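Local coordinates for Lmo1076 protein (Listeria monocytogenes serovar 1/2a, PDB 3FI7) that probably cleaves glycosidic bonds of bacterial peptidoglycan as an N-acetylglucosaminidase of the GH73 family, the chain being the catalytic domain of the autolysin Auto, at residues G87-W95 with Q105-Y113. Residues are numbered along the deposited sequence; the frame is centred on the assembly and turned at random.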
loop_
_atom_site.group_PDB
_atom_site.type_symbol
_atom_site.label_atom_id
_atom_site.label_comp_id
_atom_site.label_asym_id
_atom_site.label_seq_id
_atom_site.Cartn_x
_atom_site.Cartn_y
_atom_site.Cartn_z
ATOM N N GLY A 87 -1.122 -3.767 22.232
ATOM C CA GLY A 87 -2.207 -4.393 22.967
ATOM C C GLY A 87 -3.586 -4.322 22.331
ATOM O O GLY A 87 -4.506 -5.008 22.776
ATOM N N LYS A 88 -3.743 -3.500 21.298
ATOM C CA LYS A 88 -5.052 -3.326 20.676
ATOM C C LYS A 88 -5.276 -4.294 19.511
ATOM O O LYS A 88 -4.377 -4.538 18.708
ATOM C CB LYS A 88 -5.244 -1.880 20.216
ATOM C CG LYS A 88 -4.902 -0.840 21.275
ATOM C CD LYS A 88 -5.891 -0.858 22.433
ATOM C CE LYS A 88 -7.261 -0.337 22.010
ATOM N NZ LYS A 88 -7.233 1.102 21.614
ATOM N N SER A 89 -6.480 -4.848 19.428
ATOM C CA SER A 89 -6.810 -5.757 18.342
ATOM C C SER A 89 -8.309 -5.798 18.059
ATOM O O SER A 89 -9.114 -5.211 18.782
ATOM C CB SER A 89 -6.295 -7.166 18.637
ATOM O OG SER A 89 -7.261 -7.906 19.356
ATOM N N VAL A 90 -8.669 -6.487 16.982
ATOM C CA VAL A 90 -10.063 -6.697 16.633
ATOM C C VAL A 90 -10.198 -8.113 16.096
ATOM O O VAL A 90 -9.331 -8.602 15.373
ATOM C CB VAL A 90 -10.568 -5.667 15.597
ATOM C CG1 VAL A 90 -9.724 -5.707 14.313
ATOM C CG2 VAL A 90 -12.034 -5.907 15.282
ATOM N N THR A 91 -11.268 -8.785 16.488
ATOM C CA THR A 91 -11.484 -10.155 16.067
ATOM C C THR A 91 -12.434 -10.150 14.883
ATOM O O THR A 91 -13.400 -9.388 14.855
ATOM C CB THR A 91 -12.087 -10.997 17.211
ATOM O OG1 THR A 91 -11.265 -10.872 18.375
ATOM C CG2 THR A 91 -12.171 -12.467 16.827
ATOM N N MET A 92 -12.146 -10.975 13.886
ATOM C CA MET A 92 -13.128 -11.211 12.835
ATOM C C MET A 92 -12.862 -12.500 12.077
ATOM O O MET A 92 -11.761 -13.051 12.128
ATOM C CB MET A 92 -13.285 -10.002 11.896
ATOM C CG MET A 92 -12.171 -9.766 10.892
ATOM S SD MET A 92 -12.619 -8.477 9.683
ATOM C CE MET A 92 -13.951 -9.271 8.790
ATOM N N LYS A 93 -13.897 -12.996 11.409
ATOM C CA LYS A 93 -13.788 -14.216 10.639
ATOM C C LYS A 93 -12.831 -13.974 9.480
ATOM O O LYS A 93 -12.771 -12.872 8.934
ATOM C CB LYS A 93 -15.162 -14.631 10.102
ATOM C CG LYS A 93 -16.098 -15.239 11.130
ATOM C CD LYS A 93 -15.900 -16.739 11.238
ATOM C CE LYS A 93 -17.062 -17.407 11.964
ATOM N NZ LYS A 93 -16.912 -18.892 12.001
ATOM N N THR A 94 -12.086 -15.007 9.111
ATOM C CA THR A 94 -11.193 -14.935 7.971
ATOM C C THR A 94 -11.125 -16.312 7.313
ATOM O O THR A 94 -11.389 -17.328 7.962
ATOM C CB THR A 94 -9.781 -14.445 8.398
ATOM O OG1 THR A 94 -8.962 -14.247 7.241
ATOM C CG2 THR A 94 -9.109 -15.452 9.315
ATOM N N TRP A 95 -10.799 -16.349 6.025
ATOM C CA TRP A 95 -10.642 -17.622 5.319
ATOM C C TRP A 95 -9.258 -18.250 5.513
ATOM O O TRP A 95 -8.245 -17.563 5.471
ATOM C CB TRP A 95 -10.896 -17.438 3.824
ATOM C CG TRP A 95 -12.331 -17.244 3.467
ATOM C CD1 TRP A 95 -12.937 -16.072 3.102
ATOM C CD2 TRP A 95 -13.344 -18.253 3.425
ATOM N NE1 TRP A 95 -14.269 -16.293 2.839
ATOM C CE2 TRP A 95 -14.543 -17.624 3.029
ATOM C CE3 TRP A 95 -13.355 -19.628 3.687
ATOM C CZ2 TRP A 95 -15.742 -18.323 2.889
ATOM C CZ3 TRP A 95 -14.545 -20.320 3.553
ATOM C CH2 TRP A 95 -15.724 -19.665 3.155
ATOM N N GLN A 105 -13.661 -21.151 7.440
ATOM C CA GLN A 105 -13.614 -19.881 8.140
ATOM C C GLN A 105 -13.131 -20.085 9.557
ATOM O O GLN A 105 -13.225 -21.177 10.107
ATOM C CB GLN A 105 -14.983 -19.219 8.168
ATOM C CG GLN A 105 -15.593 -18.994 6.816
ATOM C CD GLN A 105 -16.944 -18.330 6.925
ATOM O OE1 GLN A 105 -17.377 -17.960 8.017
ATOM N NE2 GLN A 105 -17.613 -18.164 5.796
ATOM N N ILE A 106 -12.610 -19.021 10.145
ATOM C CA ILE A 106 -12.119 -19.074 11.504
ATOM C C ILE A 106 -11.982 -17.652 12.018
ATOM O O ILE A 106 -11.769 -16.716 11.242
ATOM C CB ILE A 106 -10.764 -19.813 11.583
ATOM C CG1 ILE A 106 -10.541 -20.375 12.986
ATOM C CG2 ILE A 106 -9.616 -18.896 11.183
ATOM C CD1 ILE A 106 -9.415 -21.385 13.059
ATOM N N ASN A 107 -12.139 -17.486 13.323
ATOM C CA ASN A 107 -11.902 -16.201 13.947
ATOM C C ASN A 107 -10.412 -15.987 14.129
ATOM O O ASN A 107 -9.686 -16.914 14.487
ATOM C CB ASN A 107 -12.610 -16.117 15.294
ATOM C CG ASN A 107 -14.037 -15.648 15.163
ATOM O OD1 ASN A 107 -14.310 -14.623 14.537
ATOM N ND2 ASN A 107 -14.962 -16.393 15.755
ATOM N N ALA A 108 -9.954 -14.770 13.863
ATOM C CA ALA A 108 -8.572 -14.419 14.146
ATOM C C ALA A 108 -8.510 -13.031 14.762
ATOM O O ALA A 108 -9.460 -12.255 14.666
ATOM C CB ALA A 108 -7.721 -14.498 12.874
ATOM N N ASN A 109 -7.397 -12.733 15.419
ATOM C CA ASN A 109 -7.171 -11.404 15.958
ATOM C C ASN A 109 -6.301 -10.609 15.007
ATOM O O ASN A 109 -5.245 -11.073 14.576
ATOM C CB ASN A 109 -6.511 -11.472 17.332
ATOM C CG ASN A 109 -7.412 -12.095 18.377
ATOM O OD1 ASN A 109 -8.585 -11.745 18.489
ATOM N ND2 ASN A 109 -6.865 -13.026 19.148
ATOM N N PHE A 110 -6.752 -9.409 14.678
ATOM C CA PHE A 110 -6.010 -8.554 13.775
ATOM C C PHE A 110 -5.608 -7.292 14.502
ATOM O O PHE A 110 -6.345 -6.809 15.370
ATOM C CB PHE A 110 -6.860 -8.214 12.557
ATOM C CG PHE A 110 -7.110 -9.381 11.649
ATOM C CD1 PHE A 110 -8.217 -10.202 11.842
ATOM C CD2 PHE A 110 -6.242 -9.656 10.594
ATOM C CE1 PHE A 110 -8.459 -11.282 10.989
ATOM C CE2 PHE A 110 -6.476 -10.729 9.732
ATOM C CZ PHE A 110 -7.588 -11.547 9.932
ATOM N N ALA A 111 -4.440 -6.761 14.152
ATOM C CA ALA A 111 -3.958 -5.538 14.785
ATOM C C ALA A 111 -4.972 -4.424 14.578
ATOM O O ALA A 111 -5.643 -4.364 13.538
ATOM C CB ALA A 111 -2.592 -5.140 14.222
ATOM N N LYS A 112 -5.087 -3.558 15.579
ATOM C CA LYS A 112 -5.949 -2.384 15.519
ATOM C C LYS A 112 -5.064 -1.166 15.740
ATOM O O LYS A 112 -4.421 -1.049 16.782
ATOM C CB LYS A 112 -7.008 -2.466 16.618
ATOM C CG LYS A 112 -8.063 -1.363 16.608
ATOM C CD LYS A 112 -8.867 -1.406 17.912
ATOM C CE LYS A 112 -10.324 -1.005 17.712
ATOM N NZ LYS A 112 -10.467 0.412 17.281
ATOM N N TYR A 113 -5.024 -0.268 14.759
ATOM C CA TYR A 113 -4.116 0.878 14.798
ATOM C C TYR A 113 -4.864 2.174 15.070
ATOM O O TYR A 113 -6.059 2.271 14.789
ATOM C CB TYR A 113 -3.377 1.028 13.457
ATOM C CG TYR A 113 -2.594 -0.184 13.018
ATOM C CD1 TYR A 113 -1.291 -0.393 13.454
ATOM C CD2 TYR A 113 -3.149 -1.111 12.159
ATOM C CE1 TYR A 113 -0.568 -1.505 13.045
ATOM C CE2 TYR A 113 -2.443 -2.223 11.752
ATOM C CZ TYR A 113 -1.152 -2.415 12.192
ATOM O OH TYR A 113 -0.454 -3.526 11.768
#
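Phe110 lays its ring beside the strand carrying Val90, Met92 and Thr94, meeting all three residues along one flank of an antiparallel beta hairpin, the two-stranded lobe that stands out from the helical body of this lysozyme-clan GH73 domain. CB of Phe110 packs on CG1 of Val90 at 4.2 Å, and Met92 CG comes up to Phe110 CE1 from one side of the ring plane, at 4.0 Å. Met92 O and Thr94 CB sit at the ring edge, in its plane, the latter beside CZ. Leu70, from a loop outside the hairpin, touches both Phe110 and Met92, and so joins this face to the rest of the domain. Thr94 also turns its methyl CG2 onto Ala108 CB.

The strands, 89-98 and 104-111, are stitched by paired backbone bonds: Val90 with Phe110, Met92 with Ala108 and Thr94 with Ile106 each exchange N-H and C=O. Between them, at the non-hydrogen-bonded pairs, alpha carbons draw close to carbonyls, as where Thr91 CA lies 3.2 Å from Ala108 O. A last, weak bond runs from Lys112 N to Lys88 O. Past it, the Lys112 amine bonds to Pro74 O, and Ala111 O accepts Asn77 ND2, tying the base of the hairpin to neighbouring loops.

The other face is more polar. Thr91 and Asn109 point the same way from neighbouring strands; set anti to the carbonyl carbon of its own residue, Thr91 OG1 donates to Asn109 OD1 at 2.8 Å, almost in line with the side-chain C=O of Asn109 (172°). Toward the turn, Gln105 extends across the Trp95 indole, its amide plane 87° from the ring, while its CG rests over the six-membered ring in a CH-pi contact, 3.7 Å from the centroid and 12° off the normal.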